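Local coordinates for SEC-C motif domain protein (Psychrobacter arcticus, PDB 2I9W) that is of unknown function but binds zinc ions at two sites that flank a cystatin-like, NTF2-type middle domain in the sequence, at residues His55-Arg60 with Ala115-Lys120; Ala63-Lys68 with Thr96-Leu101; Asp51-Leu56 with Ser136-Ile141. All coordinates share one frame; numbering follows the deposited sequence. Where two conformers were deposited one is given.

In the fold
The chain begins with a zinc-binding segment and then enters helix 53-66, where all three contacts start. Contact 3 uses the first turn, contact 1 the middle and contact 2 the end of this helix. The chain runs on through three short helices to strand 97-107, and contact 2 closes the shortest loop there. Contact 1 closes a wider loop at strand 114-125. Contact 3 closes the widest at strand 128-142. Contact 2 lies within the loops of both others. The three strands are successive neighbours in one antiparallel sheet, so the one helix is tied to all three. L101 of contact 2 packs on M57 and F119 of contact 1. Contacts 1 and 3 share H55 and L56.

Contact 1 (His55-Arg60 with Ala115-Lys120); sequences HLMRTR and AQVEFK
M57, a selenomethionine on helix 53-66, reaches across to V117 and F119 on strand 114-125. It was modelled in two conformers, and this account holds for one of them. The CB starts beside V117, with CG1 of that valine 4.1 Å away. With CG of M57 anti to the backbone N (chi1 -175°), the chain extends toward the strand. There it meets two neighbours: V117 CG1 at 3.8 Å and F119 CD1 at 3.9 Å from this CG. The chain then bends at both following torsions. This brings SE over one face of the F119 ring, 4.0 Å from the ring centroid and 19° off the normal. The atom sits somewhat toward the rim, on the CG and CD1 side. The last bend turns CE back to V117, 3.8 Å from its CG1. M57 CE also packs on L101 of strand 97-107. One methyl of V117 thus touches CB, CG and CE of M57, while F119 takes CG and SE. No hydrogen bond crosses here, and the contact is apolar and buried. V103 also touches M57. The side chain of M57 lies about 9 Å from a bound zinc ion. The arrangement is a Met-aromatic contact in the helix-on-sheet core of a cystatin-like, NTF2-type domain.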
loop_
_atom_site.group_PDB
_atom_site.type_symbol
_atom_site.label_atom_id
_atom_site.label_comp_id
_atom_site.label_asym_id
_atom_site.label_seq_id
_atom_site.Cartn_x
_atom_site.Cartn_y
_atom_site.Cartn_z
ATOM N N HIS A 55 3.974 7.050 -1.212
ATOM C CA HIS A 55 5.087 6.325 -0.662
ATOM C C HIS A 55 4.612 5.038 -0.007
ATOM O O HIS A 55 5.212 3.983 -0.210
ATOM C CB HIS A 55 5.819 7.233 0.296
ATOM C CG HIS A 55 7.136 6.707 0.725
ATOM N ND1 HIS A 55 7.891 7.317 1.701
ATOM C CD2 HIS A 55 7.837 5.621 0.319
ATOM C CE1 HIS A 55 9.015 6.642 1.857
ATOM N NE2 HIS A 55 9.000 5.603 1.042
ATOM N N LEU A 56 3.492 5.078 0.736
ATOM C CA LEU A 56 2.970 3.821 1.271
ATOM C C LEU A 56 2.650 2.771 0.189
ATOM O O LEU A 56 3.040 1.603 0.302
ATOM C CB LEU A 56 1.750 4.043 2.181
ATOM C CG LEU A 56 1.265 2.794 2.962
ATOM C CD1 LEU A 56 2.322 2.375 4.042
ATOM C CD2 LEU A 56 -0.126 2.985 3.560
HETATM N N MSE A 57 1.993 3.216 -0.879
HETATM C CA MSE A 57 1.603 2.354 -1.966
HETATM C C MSE A 57 2.840 1.678 -2.578
HETATM O O MSE A 57 2.828 0.478 -2.877
HETATM C CB MSE A 57 0.821 3.199 -2.972
HETATM C CG MSE A 57 0.218 2.466 -4.135
HETATM SE SE MSE A 57 1.516 2.047 -5.509
HETATM C CE MSE A 57 2.549 3.681 -5.539
ATOM N N ARG A 58 3.914 2.459 -2.780
ATOM C CA ARG A 58 5.174 1.902 -3.311
ATOM C C ARG A 58 5.726 0.829 -2.406
ATOM O O ARG A 58 6.117 -0.254 -2.862
ATOM C CB ARG A 58 6.227 2.991 -3.492
ATOM C CG ARG A 58 5.975 3.834 -4.686
ATOM C CD ARG A 58 6.866 5.063 -4.673
ATOM N NE ARG A 58 6.710 5.882 -5.872
ATOM C CZ ARG A 58 7.251 5.610 -7.061
ATOM N NH1 ARG A 58 7.998 4.523 -7.268
ATOM N NH2 ARG A 58 7.043 6.452 -8.065
ATOM N N THR A 59 5.778 1.129 -1.113
ATOM C CA THR A 59 6.264 0.111 -0.134
ATOM C C THR A 59 5.385 -1.139 -0.136
ATOM O O THR A 59 5.895 -2.236 0.043
ATOM C CB THR A 59 6.415 0.676 1.328
ATOM O OG1 THR A 59 5.109 1.048 1.848
ATOM C CG2 THR A 59 7.418 1.858 1.355
ATOM N N ARG A 60 4.078 -0.990 -0.323
ATOM C CA ARG A 60 3.217 -2.188 -0.415
ATOM C C ARG A 60 3.510 -3.040 -1.666
ATOM O O ARG A 60 3.633 -4.239 -1.602
ATOM C CB ARG A 60 1.742 -1.812 -0.291
ATOM C CG ARG A 60 1.316 -1.238 1.082
ATOM C CD ARG A 60 -0.157 -0.754 1.034
ATOM N NE ARG A 60 -1.094 -1.771 0.511
ATOM C CZ ARG A 60 -1.621 -2.770 1.213
ATOM N NH1 ARG A 60 -1.332 -2.912 2.505
ATOM N NH2 ARG A 60 -2.450 -3.622 0.613
ATOM N N ALA A 115 -6.372 10.131 0.940
ATOM C CA ALA A 115 -5.567 10.352 -0.241
ATOM C C ALA A 115 -5.850 9.178 -1.179
ATOM O O ALA A 115 -6.229 8.088 -0.744
ATOM C CB ALA A 115 -4.085 10.433 0.137
ATOM N N GLN A 116 -5.634 9.418 -2.455
ATOM C CA GLN A 116 -5.654 8.400 -3.461
ATOM C C GLN A 116 -4.327 8.363 -4.252
ATOM O O GLN A 116 -3.605 9.325 -4.382
ATOM C CB GLN A 116 -6.850 8.578 -4.401
ATOM C CG GLN A 116 -8.103 7.898 -3.895
ATOM C CD GLN A 116 -9.357 8.135 -4.706
ATOM O OE1 GLN A 116 -9.415 8.982 -5.598
ATOM N NE2 GLN A 116 -10.413 7.403 -4.349
ATOM N N VAL A 117 -4.063 7.183 -4.773
ATOM C CA VAL A 117 -2.930 6.874 -5.649
ATOM C C VAL A 117 -3.500 5.981 -6.753
ATOM O O VAL A 117 -4.084 4.905 -6.474
ATOM C CB VAL A 117 -1.832 6.074 -4.919
ATOM C CG1 VAL A 117 -0.634 5.791 -5.850
ATOM C CG2 VAL A 117 -1.411 6.797 -3.623
ATOM N N GLU A 118 -3.304 6.410 -8.001
ATOM C CA GLU A 118 -3.671 5.646 -9.201
ATOM C C GLU A 118 -2.362 5.072 -9.732
ATOM O O GLU A 118 -1.382 5.799 -9.889
ATOM C CB GLU A 118 -4.299 6.567 -10.255
ATOM C CG GLU A 118 -4.673 5.881 -11.551
ATOM C CD GLU A 118 -5.174 6.797 -12.643
ATOM O OE1 GLU A 118 -5.406 8.004 -12.401
ATOM O OE2 GLU A 118 -5.322 6.296 -13.786
ATOM N N PHE A 119 -2.350 3.786 -10.028
ATOM C CA PHE A 119 -1.134 3.137 -10.493
ATOM C C PHE A 119 -1.404 1.927 -11.378
ATOM O O PHE A 119 -2.541 1.410 -11.436
ATOM C CB PHE A 119 -0.292 2.734 -9.279
ATOM C CG PHE A 119 -0.936 1.675 -8.440
ATOM C CD1 PHE A 119 -1.805 2.021 -7.402
ATOM C CD2 PHE A 119 -0.710 0.331 -8.689
ATOM C CE1 PHE A 119 -2.392 1.024 -6.641
ATOM C CE2 PHE A 119 -1.329 -0.692 -7.905
ATOM C CZ PHE A 119 -2.144 -0.326 -6.871
ATOM N N LYS A 120 -0.377 1.501 -12.102
ATOM C CA LYS A 120 -0.409 0.272 -12.860
ATOM C C LYS A 120 0.651 -0.654 -12.305
ATOM O O LYS A 120 1.837 -0.288 -12.233
ATOM C CB LYS A 120 -0.139 0.539 -14.348
ATOM C CG LYS A 120 -1.240 1.333 -15.002
ATOM C CD LYS A 120 -1.018 1.612 -16.473
ATOM C CE LYS A 120 -2.191 2.436 -16.977
ATOM N NZ LYS A 120 -2.253 2.568 -18.453
#

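Contact 2 (Ala63-Lys68 with Thr96-Leu101); sequences AFVLVK and TDWAGL
The indole of W98 meets F64 on one face and is covered on the other by its near neighbour T96. CB of F64 stands 3.7 Å above the indole plane, toward the rim, near CZ2 and CE2. On the opposite face T96 CG2 lies over the middle, 3.4 Å above the plane. The phenyl ring of F64 and the six-membered ring of W98 are nearly parallel, at 17°. They are slid apart, with centroids 5.9 Å from each other, so they hardly overlap. W92 of helix 86-95 meets both rings edge-to-face. The indole nitrogen, W98 NE1, makes its hydrogen bond to A93 O of that helix. This bond probably helps to fix the turn of the indole. V65 fills the other end of the contact. Its CG2, lying anti to the carbonyl carbon, reaches W98 CB at 3.7 Å, and V65 CA sits equally close to W98 CD1. V67 is the first residue to leave helical angles, with positive phi (65°), in a Schellman motif that has K68 N bonded to A63 O at 2.9 Å. The contact lies near the protein surface. It joins the end of helix 53-66 to the start of strand 97-107, with helix 86-95 packed against W98, I72 of helix 69-74 against F64, and strand 114-125 paired through K124 and Y122.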
loop_
_atom_site.group_PDB
_atom_site.type_symbol
_atom_site.label_atom_id
_atom_site.label_comp_id
_atom_site.label_asym_id
_atom_site.label_seq_id
_atom_site.Cartn_x
_atom_site.Cartn_y
_atom_site.Cartn_z
ATOM N N ALA A 63 6.518 -4.923 -1.122
ATOM C CA ALA A 63 6.230 -6.034 -0.191
ATOM C C ALA A 63 5.548 -7.192 -0.942
ATOM O O ALA A 63 5.754 -8.322 -0.595
ATOM C CB ALA A 63 5.374 -5.533 1.001
ATOM N N PHE A 64 4.751 -6.905 -1.970
ATOM C CA PHE A 64 4.184 -7.978 -2.828
ATOM C C PHE A 64 5.321 -8.704 -3.545
ATOM O O PHE A 64 5.471 -9.932 -3.473
ATOM C CB PHE A 64 3.195 -7.401 -3.848
ATOM C CG PHE A 64 1.895 -6.923 -3.229
ATOM C CD1 PHE A 64 1.255 -7.725 -2.294
ATOM C CD2 PHE A 64 1.303 -5.745 -3.605
ATOM C CE1 PHE A 64 0.058 -7.338 -1.718
ATOM C CE2 PHE A 64 0.094 -5.351 -3.008
ATOM C CZ PHE A 64 -0.490 -6.158 -2.062
ATOM N N VAL A 65 6.178 -7.919 -4.200
ATOM C CA VAL A 65 7.251 -8.492 -5.012
ATOM C C VAL A 65 8.195 -9.349 -4.165
ATOM O O VAL A 65 8.551 -10.480 -4.580
ATOM C CB VAL A 65 8.047 -7.376 -5.733
ATOM C CG1 VAL A 65 9.271 -8.013 -6.504
ATOM C CG2 VAL A 65 7.151 -6.602 -6.641
ATOM N N LEU A 66 8.571 -8.836 -2.987
ATOM C CA LEU A 66 9.547 -9.485 -2.111
ATOM C C LEU A 66 8.929 -10.480 -1.125
ATOM O O LEU A 66 9.646 -11.167 -0.403
ATOM C CB LEU A 66 10.389 -8.443 -1.370
ATOM C CG LEU A 66 11.200 -7.468 -2.272
ATOM C CD1 LEU A 66 11.856 -6.342 -1.441
ATOM C CD2 LEU A 66 12.279 -8.165 -3.164
ATOM N N VAL A 67 7.601 -10.580 -1.140
ATOM C CA VAL A 67 6.805 -11.575 -0.345
ATOM C C VAL A 67 6.958 -11.315 1.161
ATOM O O VAL A 67 7.506 -12.123 1.923
ATOM C CB VAL A 67 7.023 -13.081 -0.716
ATOM C CG1 VAL A 67 5.935 -13.926 -0.039
ATOM C CG2 VAL A 67 7.000 -13.302 -2.230
ATOM N N LYS A 68 6.477 -10.143 1.549
ATOM C CA LYS A 68 6.463 -9.659 2.932
ATOM C C LYS A 68 5.005 -9.412 3.337
ATOM O O LYS A 68 4.520 -8.261 3.426
ATOM C CB LYS A 68 7.306 -8.407 3.041
ATOM C CG LYS A 68 8.754 -8.725 2.646
ATOM C CD LYS A 68 9.684 -7.634 2.977
ATOM C CE LYS A 68 11.089 -8.013 2.547
ATOM N NZ LYS A 68 11.836 -8.621 3.660
ATOM N N THR A 96 2.482 -14.468 -8.464
ATOM C CA THR A 96 2.351 -13.461 -9.495
ATOM C C THR A 96 3.749 -13.116 -9.974
ATOM O O THR A 96 4.661 -12.937 -9.141
ATOM C CB THR A 96 1.618 -12.197 -8.954
ATOM O OG1 THR A 96 0.298 -12.568 -8.511
ATOM C CG2 THR A 96 1.516 -11.096 -10.010
ATOM N N ASP A 97 3.928 -13.054 -11.294
ATOM C CA ASP A 97 5.225 -12.743 -11.882
ATOM C C ASP A 97 5.324 -11.236 -12.075
ATOM O O ASP A 97 5.203 -10.714 -13.166
ATOM C CB ASP A 97 5.406 -13.514 -13.192
ATOM C CG ASP A 97 6.851 -13.549 -13.673
ATOM O OD1 ASP A 97 7.704 -12.758 -13.195
ATOM O OD2 ASP A 97 7.113 -14.362 -14.579
ATOM N N TRP A 98 5.599 -10.534 -10.982
ATOM C CA TRP A 98 5.637 -9.072 -10.980
ATOM C C TRP A 98 6.687 -8.510 -11.963
ATOM O O TRP A 98 7.798 -9.046 -12.100
ATOM C CB TRP A 98 5.910 -8.592 -9.563
ATOM C CG TRP A 98 4.891 -9.047 -8.554
ATOM C CD1 TRP A 98 5.039 -10.048 -7.605
ATOM C CD2 TRP A 98 3.555 -8.561 -8.414
ATOM N NE1 TRP A 98 3.863 -10.199 -6.889
ATOM C CE2 TRP A 98 2.949 -9.288 -7.357
ATOM C CE3 TRP A 98 2.804 -7.582 -9.082
ATOM C CZ2 TRP A 98 1.651 -9.063 -6.962
ATOM C CZ3 TRP A 98 1.509 -7.344 -8.667
ATOM C CH2 TRP A 98 0.947 -8.090 -7.615
ATOM N N ALA A 99 6.337 -7.437 -12.659
ATOM C CA ALA A 99 7.200 -6.838 -13.685
ATOM C C ALA A 99 7.372 -5.332 -13.596
ATOM O O ALA A 99 7.994 -4.736 -14.481
ATOM C CB ALA A 99 6.675 -7.199 -15.088
ATOM N N GLY A 100 6.866 -4.708 -12.543
ATOM C CA GLY A 100 7.055 -3.291 -12.356
ATOM C C GLY A 100 5.834 -2.510 -11.889
ATOM O O GLY A 100 4.722 -3.027 -11.807
ATOM N N LEU A 101 6.068 -1.236 -11.632
ATOM C CA LEU A 101 5.110 -0.264 -11.108
ATOM C C LEU A 101 5.194 1.066 -11.841
ATOM O O LEU A 101 6.290 1.590 -12.071
ATOM C CB LEU A 101 5.359 -0.022 -9.607
ATOM C CG LEU A 101 4.392 0.965 -8.922
ATOM C CD1 LEU A 101 2.970 0.336 -8.873
ATOM C CD2 LEU A 101 4.934 1.425 -7.517
#

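Contact 3 (Asp51-Leu56 with Ser136-Ile141); sequences DTAEHL and STFVKI
A53 and F138 bring the first turn of helix 53-66 close to strand 128-142, with their CA atoms 6.3 Å apart. The A53 methyl lies by the CG and CD1 atoms of the ring, its CB 3.7 Å from F138 CD1. L56 approaches obliquely at the CD2 side, on the same side of the ring plane, its CD2 3.8 Å from F138 CD2. A53 O stands above one face of the ring, offset toward CZ. F138 CG is anti to the carbonyl carbon (chi1 -56°), and the ring projects from the strand toward the helix. The turn itself is N-capped by T52: its OG1 accepts a nearly straight bond from H55 N, 3.1 Å long at 167°. This is the helix-over-sheet core of an NTF2-type domain, and all three touching side chains are buried. With F138 cut back to an alanine, a gap would probably open between the strand and the A53 and L56 side chains, and the L56 CD2 methyl would lose this ring. V117 and W151, on the two strands beside F138, also pack on the ring. The loop before the helix is held to the same sheet, since D51 O accepts a hydrogen bond from W151 NE1.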
loop_
_atom_site.group_PDB
_atom_site.type_symbol
_atom_site.label_atom_id
_atom_site.label_comp_id
_atom_site.label_asym_id
_atom_site.label_seq_id
_atom_site.Cartn_x
_atom_site.Cartn_y
_atom_site.Cartn_z
ATOM N N ASP A 51 5.707 8.640 4.525
ATOM C CA ASP A 51 5.255 10.009 4.776
ATOM C C ASP A 51 3.975 10.383 4.003
ATOM O O ASP A 51 3.175 11.221 4.458
ATOM C CB ASP A 51 6.398 10.983 4.450
ATOM C CG ASP A 51 6.118 12.415 4.935
ATOM N N THR A 52 3.737 9.720 2.872
ATOM C CA THR A 52 2.605 10.048 2.023
ATOM C C THR A 52 1.928 8.745 1.592
ATOM O O THR A 52 2.560 7.686 1.672
ATOM C CB THR A 52 3.061 10.833 0.776
ATOM O OG1 THR A 52 3.659 9.940 -0.155
ATOM C CG2 THR A 52 4.039 11.988 1.132
ATOM N N ALA A 53 0.685 8.822 1.100
ATOM C CA ALA A 53 -0.005 7.642 0.532
ATOM C C ALA A 53 0.730 7.021 -0.688
ATOM O O ALA A 53 0.801 5.796 -0.836
ATOM C CB ALA A 53 -1.458 8.013 0.180
ATOM N N GLU A 54 1.313 7.876 -1.528
ATOM C CA GLU A 54 2.067 7.396 -2.685
ATOM C C GLU A 54 3.264 6.551 -2.212
ATOM O O GLU A 54 3.495 5.443 -2.711
ATOM C CB GLU A 54 2.525 8.519 -3.630
ATOM C CG GLU A 54 3.422 7.895 -4.725
ATOM C CD GLU A 54 4.069 8.879 -5.619
ATOM O OE1 GLU A 54 3.576 10.024 -5.693
ATOM O OE2 GLU A 54 5.067 8.476 -6.264
ATOM N N HIS A 55 3.974 7.050 -1.212
ATOM C CA HIS A 55 5.087 6.325 -0.662
ATOM C C HIS A 55 4.612 5.038 -0.007
ATOM O O HIS A 55 5.212 3.983 -0.210
ATOM C CB HIS A 55 5.819 7.233 0.296
ATOM C CG HIS A 55 7.136 6.707 0.725
ATOM N ND1 HIS A 55 7.891 7.317 1.701
ATOM C CD2 HIS A 55 7.837 5.621 0.319
ATOM C CE1 HIS A 55 9.015 6.642 1.857
ATOM N NE2 HIS A 55 9.000 5.603 1.042
ATOM N N LEU A 56 3.492 5.078 0.736
ATOM C CA LEU A 56 2.970 3.821 1.271
ATOM C C LEU A 56 2.650 2.771 0.189
ATOM O O LEU A 56 3.040 1.603 0.302
ATOM C CB LEU A 56 1.750 4.043 2.181
ATOM C CG LEU A 56 1.265 2.794 2.962
ATOM C CD1 LEU A 56 2.322 2.375 4.042
ATOM C CD2 LEU A 56 -0.126 2.985 3.560
ATOM N N SER A 136 -6.375 3.324 -5.615
ATOM C CA SER A 136 -6.398 2.929 -4.209
ATOM C C SER A 136 -6.579 4.144 -3.294
ATOM O O SER A 136 -6.027 5.270 -3.555
ATOM C CB SER A 136 -5.111 2.209 -3.880
ATOM O OG SER A 136 -5.153 0.909 -4.460
ATOM N N THR A 137 -7.316 3.909 -2.198
ATOM C CA THR A 137 -7.604 4.908 -1.229
ATOM C C THR A 137 -6.971 4.572 0.104
ATOM O O THR A 137 -6.916 3.389 0.524
ATOM C CB THR A 137 -9.120 5.130 -1.015
ATOM O OG1 THR A 137 -9.736 5.370 -2.292
ATOM C CG2 THR A 137 -9.331 6.344 -0.087
ATOM N N PHE A 138 -6.485 5.629 0.722
ATOM C CA PHE A 138 -5.747 5.555 1.974
ATOM C C PHE A 138 -6.332 6.541 2.976
ATOM O O PHE A 138 -6.859 7.594 2.613
ATOM C CB PHE A 138 -4.274 5.857 1.737
ATOM C CG PHE A 138 -3.626 4.957 0.707
ATOM C CD1 PHE A 138 -3.788 5.216 -0.645
ATOM C CD2 PHE A 138 -2.920 3.846 1.107
ATOM C CE1 PHE A 138 -3.228 4.413 -1.586
ATOM C CE2 PHE A 138 -2.335 3.043 0.146
ATOM C CZ PHE A 138 -2.539 3.340 -1.197
ATOM N N VAL A 139 -6.203 6.197 4.262
ATOM C CA VAL A 139 -6.675 7.058 5.350
ATOM C C VAL A 139 -5.519 7.291 6.307
ATOM O O VAL A 139 -4.735 6.379 6.578
ATOM C CB VAL A 139 -7.925 6.497 6.087
ATOM C CG1 VAL A 139 -7.621 5.203 6.838
ATOM C CG2 VAL A 139 -8.527 7.570 7.017
ATOM N N LYS A 140 -5.435 8.526 6.793
ATOM C CA LYS A 140 -4.490 8.947 7.810
ATOM C C LYS A 140 -5.154 8.820 9.184
ATOM O O LYS A 140 -6.217 9.433 9.440
ATOM C CB LYS A 140 -4.017 10.389 7.541
ATOM C CG LYS A 140 -2.560 10.650 7.915
ATOM C CD LYS A 140 -2.089 12.090 7.622
ATOM C CE LYS A 140 -0.551 12.141 7.422
ATOM N N ILE A 141 -4.484 8.070 10.057
ATOM C CA ILE A 141 -4.901 7.820 11.432
ATOM C C ILE A 141 -3.807 8.201 12.429
ATOM O O ILE A 141 -2.657 7.798 12.279
ATOM C CB ILE A 141 -5.241 6.349 11.668
ATOM C CG1 ILE A 141 -6.368 5.874 10.728
ATOM C CG2 ILE A 141 -5.613 6.147 13.145
ATOM C CD1 ILE A 141 -6.494 4.309 10.755
#